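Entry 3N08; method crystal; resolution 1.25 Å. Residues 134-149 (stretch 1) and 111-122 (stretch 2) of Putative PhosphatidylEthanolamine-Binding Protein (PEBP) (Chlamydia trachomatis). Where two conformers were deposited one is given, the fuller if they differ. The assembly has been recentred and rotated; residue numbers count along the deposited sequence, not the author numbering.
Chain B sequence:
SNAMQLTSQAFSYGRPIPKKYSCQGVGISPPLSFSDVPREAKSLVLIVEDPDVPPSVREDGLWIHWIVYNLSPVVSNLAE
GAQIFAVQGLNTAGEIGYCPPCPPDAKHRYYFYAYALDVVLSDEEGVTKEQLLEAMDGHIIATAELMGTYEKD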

# COMPACT_ATOMS: atom_id res chain seq x y z
N GLU B 134 12.20 -18.60 -7.74
CA GLU B 134 13.09 -19.51 -7.03
C GLU B 134 14.22 -18.73 -6.36
O GLU B 134 14.58 -19.00 -5.23
CB GLU B 134 13.62 -20.59 -7.99
CG GLU B 134 14.63 -21.54 -7.36
N ALA B 135 14.77 -17.75 -7.07
CA ALA B 135 15.89 -16.99 -6.55
C ALA B 135 15.46 -16.14 -5.34
O ALA B 135 16.24 -15.95 -4.41
CB ALA B 135 16.50 -16.13 -7.65
N MET B 136 14.22 -15.65 -5.38
CA MET B 136 13.67 -14.80 -4.31
C MET B 136 13.44 -15.59 -3.03
O MET B 136 13.52 -15.03 -1.94
CB MET B 136 12.32 -14.17 -4.73
CG MET B 136 12.40 -13.03 -5.75
SD MET B 136 10.95 -11.91 -5.86
CE MET B 136 9.65 -13.00 -6.39
N ASP B 137 13.11 -16.88 -3.17
CA ASP B 137 12.66 -17.70 -2.05
C ASP B 137 13.57 -17.63 -0.83
O ASP B 137 14.77 -17.88 -0.93
CB ASP B 137 12.47 -19.16 -2.46
CG ASP B 137 11.88 -19.99 -1.36
OD1 ASP B 137 10.72 -19.71 -0.96
OD2 ASP B 137 12.57 -20.91 -0.87
N GLY B 138 12.98 -17.28 0.30
CA GLY B 138 13.70 -17.11 1.54
C GLY B 138 14.17 -15.69 1.80
O GLY B 138 14.74 -15.42 2.86
N HIS B 139 13.95 -14.77 0.85
CA HIS B 139 14.54 -13.45 0.94
C HIS B 139 13.49 -12.36 0.87
O HIS B 139 13.84 -11.19 0.96
CB HIS B 139 15.55 -13.23 -0.18
CG HIS B 139 16.62 -14.27 -0.24
ND1 HIS B 139 17.55 -14.42 0.75
CD2 HIS B 139 16.90 -15.21 -1.18
CE1 HIS B 139 18.36 -15.42 0.45
NE2 HIS B 139 17.99 -15.92 -0.72
N ILE B 140 12.22 -12.72 0.68
CA ILE B 140 11.16 -11.69 0.56
C ILE B 140 10.75 -11.17 1.93
O ILE B 140 10.27 -11.92 2.79
CB ILE B 140 9.90 -12.23 -0.14
CG1 ILE B 140 10.24 -12.78 -1.51
CG2 ILE B 140 8.85 -11.14 -0.27
CD1 ILE B 140 9.07 -13.46 -2.19
N ILE B 141 10.92 -9.87 2.14
CA ILE B 141 10.58 -9.28 3.42
C ILE B 141 9.30 -8.46 3.38
O ILE B 141 8.69 -8.24 4.42
CB ILE B 141 11.77 -8.50 4.03
CG1 ILE B 141 12.17 -7.29 3.18
CG2 ILE B 141 12.95 -9.45 4.28
CD1 ILE B 141 13.34 -6.50 3.79
N ALA B 142 8.86 -8.07 2.20
CA ALA B 142 7.59 -7.35 2.06
C ALA B 142 7.14 -7.41 0.62
O ALA B 142 7.96 -7.60 -0.29
CB ALA B 142 7.77 -5.89 2.47
N THR B 143 5.84 -7.20 0.42
CA THR B 143 5.30 -7.15 -0.91
C THR B 143 4.32 -5.99 -0.99
O THR B 143 3.89 -5.45 0.05
CB THR B 143 4.62 -8.49 -1.25
OG1 THR B 143 4.34 -8.59 -2.66
CG2 THR B 143 3.35 -8.67 -0.43
N ALA B 144 4.01 -5.59 -2.21
CA ALA B 144 2.96 -4.62 -2.48
C ALA B 144 2.34 -4.92 -3.83
O ALA B 144 2.93 -5.63 -4.65
CB ALA B 144 3.50 -3.21 -2.42
N GLU B 145 1.15 -4.41 -4.06
CA GLU B 145 0.40 -4.75 -5.27
C GLU B 145 -0.34 -3.52 -5.78
O GLU B 145 -0.92 -2.77 -5.00
CB GLU B 145 -0.63 -5.84 -4.95
CG GLU B 145 -1.62 -6.18 -6.08
CD GLU B 145 -2.68 -7.22 -5.64
OE1 GLU B 145 -2.31 -8.28 -5.08
OE2 GLU B 145 -3.87 -6.96 -5.84
N LEU B 146 -0.33 -3.36 -7.10
CA LEU B 146 -1.13 -2.37 -7.80
C LEU B 146 -1.82 -3.11 -8.95
O LEU B 146 -1.28 -4.06 -9.47
CB LEU B 146 -0.22 -1.25 -8.32
CG LEU B 146 -0.89 -0.21 -9.21
CD1 LEU B 146 -1.92 0.65 -8.46
CD2 LEU B 146 0.20 0.70 -9.79
N MET B 147 -3.00 -2.67 -9.32
CA MET B 147 -3.69 -3.25 -10.47
C MET B 147 -4.32 -2.13 -11.25
O MET B 147 -4.82 -1.18 -10.69
CB MET B 147 -4.76 -4.26 -10.02
CG MET B 147 -5.44 -5.00 -11.20
SD MET B 147 -6.96 -4.18 -11.85
CE MET B 147 -8.14 -4.77 -10.59
N GLY B 148 -4.25 -2.22 -12.58
CA GLY B 148 -5.02 -1.34 -13.46
C GLY B 148 -5.63 -2.15 -14.58
O GLY B 148 -5.14 -3.25 -14.87
N THR B 149 -6.64 -1.61 -15.24
CA THR B 149 -7.31 -2.35 -16.30
C THR B 149 -6.99 -1.75 -17.68
O THR B 149 -6.58 -0.59 -17.80
CB THR B 149 -8.83 -2.36 -16.09
OG1 THR B 149 -9.33 -1.01 -16.13
CG2 THR B 149 -9.19 -2.99 -14.77
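Stretch 2 (111-122) YFYAYALDVVLS

Stretch 2 pairs with stretch 1 as an antiparallel strand, and the backbone hydrogen bonds fix the register. Phe112 N donates to Leu146 O at 2.7 Å (171° at the hydrogen), and Leu146 N returns to Phe112 O at 2.9 Å. The same two-way exchange joins Ala114 and Ala144, with both N-to-O distances 2.9 Å. Ala116 N then reaches Ala142 O at 2.9 Å, but Ala116 O accepts from Ile141 N at 2.8 Å. This switch of donor marks a beta bulge: Ile141, with phi/psi of -106/-18, leaves the extended conformation, and the register moves by one, so that Leu117 faces Ile140 with their CA atoms 4.6 Å apart. Beyond the bulge, Asp118 N donates to His139 O at 3.0 Å, while the bond from His139 ND1 to Asp118 OD1, 3.3 Å at 136°, is weak.

Strand 111-117 runs at 164° to strand 140-149, their axes approaching to 4.6 Å; its residues keep phi between -98 and -131° and psi between 116 and 151°. Thr143 OG1 adds a side-chain bond to Ala114 O at 2.9 Å. One water links Tyr113 OH, at 2.9 Å, with Glu145 OE1, to which it donates at 2.6 Å.

Side chains alternate between the faces. Ala114, Ala116 and Phe112 share one with Ala144, Ala142 and Leu146; Leu146 CB lies 4.1 Å from Phe112 CB. On the other, Met147 CG stands 3.6 Å from the centroid of the Tyr111 ring, 10° off its normal. Met136, before the strand, covers Tyr115, its CE 3.9 Å from that ring's centroid and 3° off the normal. After strand 111-117, Val119 CG2 lies over the His139 ring, 3.8 Å from its centroid, and Leu121 CD2 meets Ala135 CB at 4.0 Å.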

# COMPACT_ATOMS: atom_id res chain seq x y z
N TYR B 111 -1.81 -6.81 -13.12
CA TYR B 111 -1.34 -6.77 -11.74
C TYR B 111 0.15 -6.50 -11.72
O TYR B 111 0.93 -7.13 -12.47
CB TYR B 111 -1.64 -8.09 -11.04
CG TYR B 111 -3.10 -8.24 -10.69
CD1 TYR B 111 -3.59 -7.83 -9.46
CD2 TYR B 111 -4.00 -8.80 -11.59
CE1 TYR B 111 -4.91 -7.97 -9.13
CE2 TYR B 111 -5.32 -8.94 -11.27
CZ TYR B 111 -5.78 -8.52 -10.03
OH TYR B 111 -7.13 -8.67 -9.74
N PHE B 112 0.54 -5.55 -10.89
CA PHE B 112 1.91 -5.12 -10.70
C PHE B 112 2.30 -5.49 -9.28
O PHE B 112 1.70 -5.03 -8.32
CB PHE B 112 2.01 -3.61 -10.83
CG PHE B 112 1.65 -3.06 -12.18
CD1 PHE B 112 0.33 -3.06 -12.64
CD2 PHE B 112 2.61 -2.52 -12.98
CE1 PHE B 112 0.03 -2.53 -13.89
CE2 PHE B 112 2.31 -1.99 -14.21
CZ PHE B 112 1.01 -2.00 -14.66
N TYR B 113 3.26 -6.38 -9.14
CA TYR B 113 3.67 -6.88 -7.84
C TYR B 113 5.07 -6.40 -7.55
O TYR B 113 5.97 -6.59 -8.36
CB TYR B 113 3.67 -8.42 -7.84
CG TYR B 113 2.31 -9.02 -8.07
CD1 TYR B 113 1.32 -8.90 -7.12
CD2 TYR B 113 2.01 -9.70 -9.23
CE1 TYR B 113 0.05 -9.47 -7.32
CE2 TYR B 113 0.77 -10.28 -9.43
CZ TYR B 113 -0.20 -10.14 -8.48
OH TYR B 113 -1.45 -10.71 -8.70
N ALA B 114 5.26 -5.82 -6.37
CA ALA B 114 6.58 -5.44 -5.92
C ALA B 114 6.99 -6.33 -4.75
O ALA B 114 6.17 -6.68 -3.88
CB ALA B 114 6.62 -3.99 -5.49
N TYR B 115 8.26 -6.67 -4.70
CA TYR B 115 8.84 -7.47 -3.64
C TYR B 115 10.10 -6.78 -3.15
O TYR B 115 10.96 -6.47 -3.95
CB TYR B 115 9.20 -8.89 -4.14
CG TYR B 115 8.08 -9.61 -4.87
CD1 TYR B 115 7.86 -9.37 -6.21
CD2 TYR B 115 7.27 -10.53 -4.24
CE1 TYR B 115 6.86 -10.02 -6.90
CE2 TYR B 115 6.25 -11.19 -4.94
CZ TYR B 115 6.07 -10.93 -6.27
OH TYR B 115 5.08 -11.57 -7.00
N ALA B 116 10.23 -6.61 -1.84
CA ALA B 116 11.48 -6.15 -1.24
C ALA B 116 12.22 -7.38 -0.74
O ALA B 116 11.66 -8.22 -0.02
CB ALA B 116 11.20 -5.21 -0.07
N LEU B 117 13.49 -7.48 -1.12
CA LEU B 117 14.35 -8.60 -0.71
C LEU B 117 15.46 -8.13 0.23
O LEU B 117 15.92 -6.99 0.11
CB LEU B 117 15.01 -9.25 -1.92
CG LEU B 117 14.18 -9.61 -3.13
CD1 LEU B 117 15.05 -10.39 -4.11
CD2 LEU B 117 12.98 -10.43 -2.74
N ASP B 118 15.90 -9.02 1.11
CA ASP B 118 17.05 -8.72 1.96
C ASP B 118 18.39 -9.17 1.37
O ASP B 118 19.38 -9.31 2.10
CB ASP B 118 16.85 -9.33 3.34
CG ASP B 118 16.71 -10.84 3.29
OD1 ASP B 118 16.97 -11.49 2.25
OD2 ASP B 118 16.38 -11.42 4.35
N VAL B 119 18.42 -9.39 0.07
CA VAL B 119 19.63 -9.74 -0.64
C VAL B 119 19.57 -9.10 -2.03
O VAL B 119 18.49 -8.68 -2.49
CB VAL B 119 19.80 -11.27 -0.84
CG1 VAL B 119 19.83 -12.01 0.51
CG2 VAL B 119 18.72 -11.85 -1.75
N VAL B 120 20.73 -9.03 -2.65
CA VAL B 120 20.87 -8.75 -4.07
C VAL B 120 21.00 -10.11 -4.77
O VAL B 120 21.85 -10.94 -4.39
CB VAL B 120 22.11 -7.87 -4.34
CG1 VAL B 120 22.33 -7.69 -5.82
CG2 VAL B 120 21.96 -6.51 -3.63
N LEU B 121 20.19 -10.35 -5.80
CA LEU B 121 20.22 -11.62 -6.51
C LEU B 121 21.40 -11.67 -7.47
O LEU B 121 21.97 -10.64 -7.84
CB LEU B 121 18.92 -11.86 -7.26
CG LEU B 121 17.65 -11.91 -6.42
CD1 LEU B 121 16.43 -11.99 -7.32
CD2 LEU B 121 17.68 -13.07 -5.43
N SER B 122 21.80 -12.87 -7.87
CA SER B 122 22.83 -13.01 -8.88
C SER B 122 22.44 -12.27 -10.15
O SER B 122 21.28 -12.21 -10.53
CB SER B 122 23.08 -14.50 -9.16
OG SER B 122 24.14 -14.66 -10.07
O HOH W 1 -3.34 -10.11 -6.65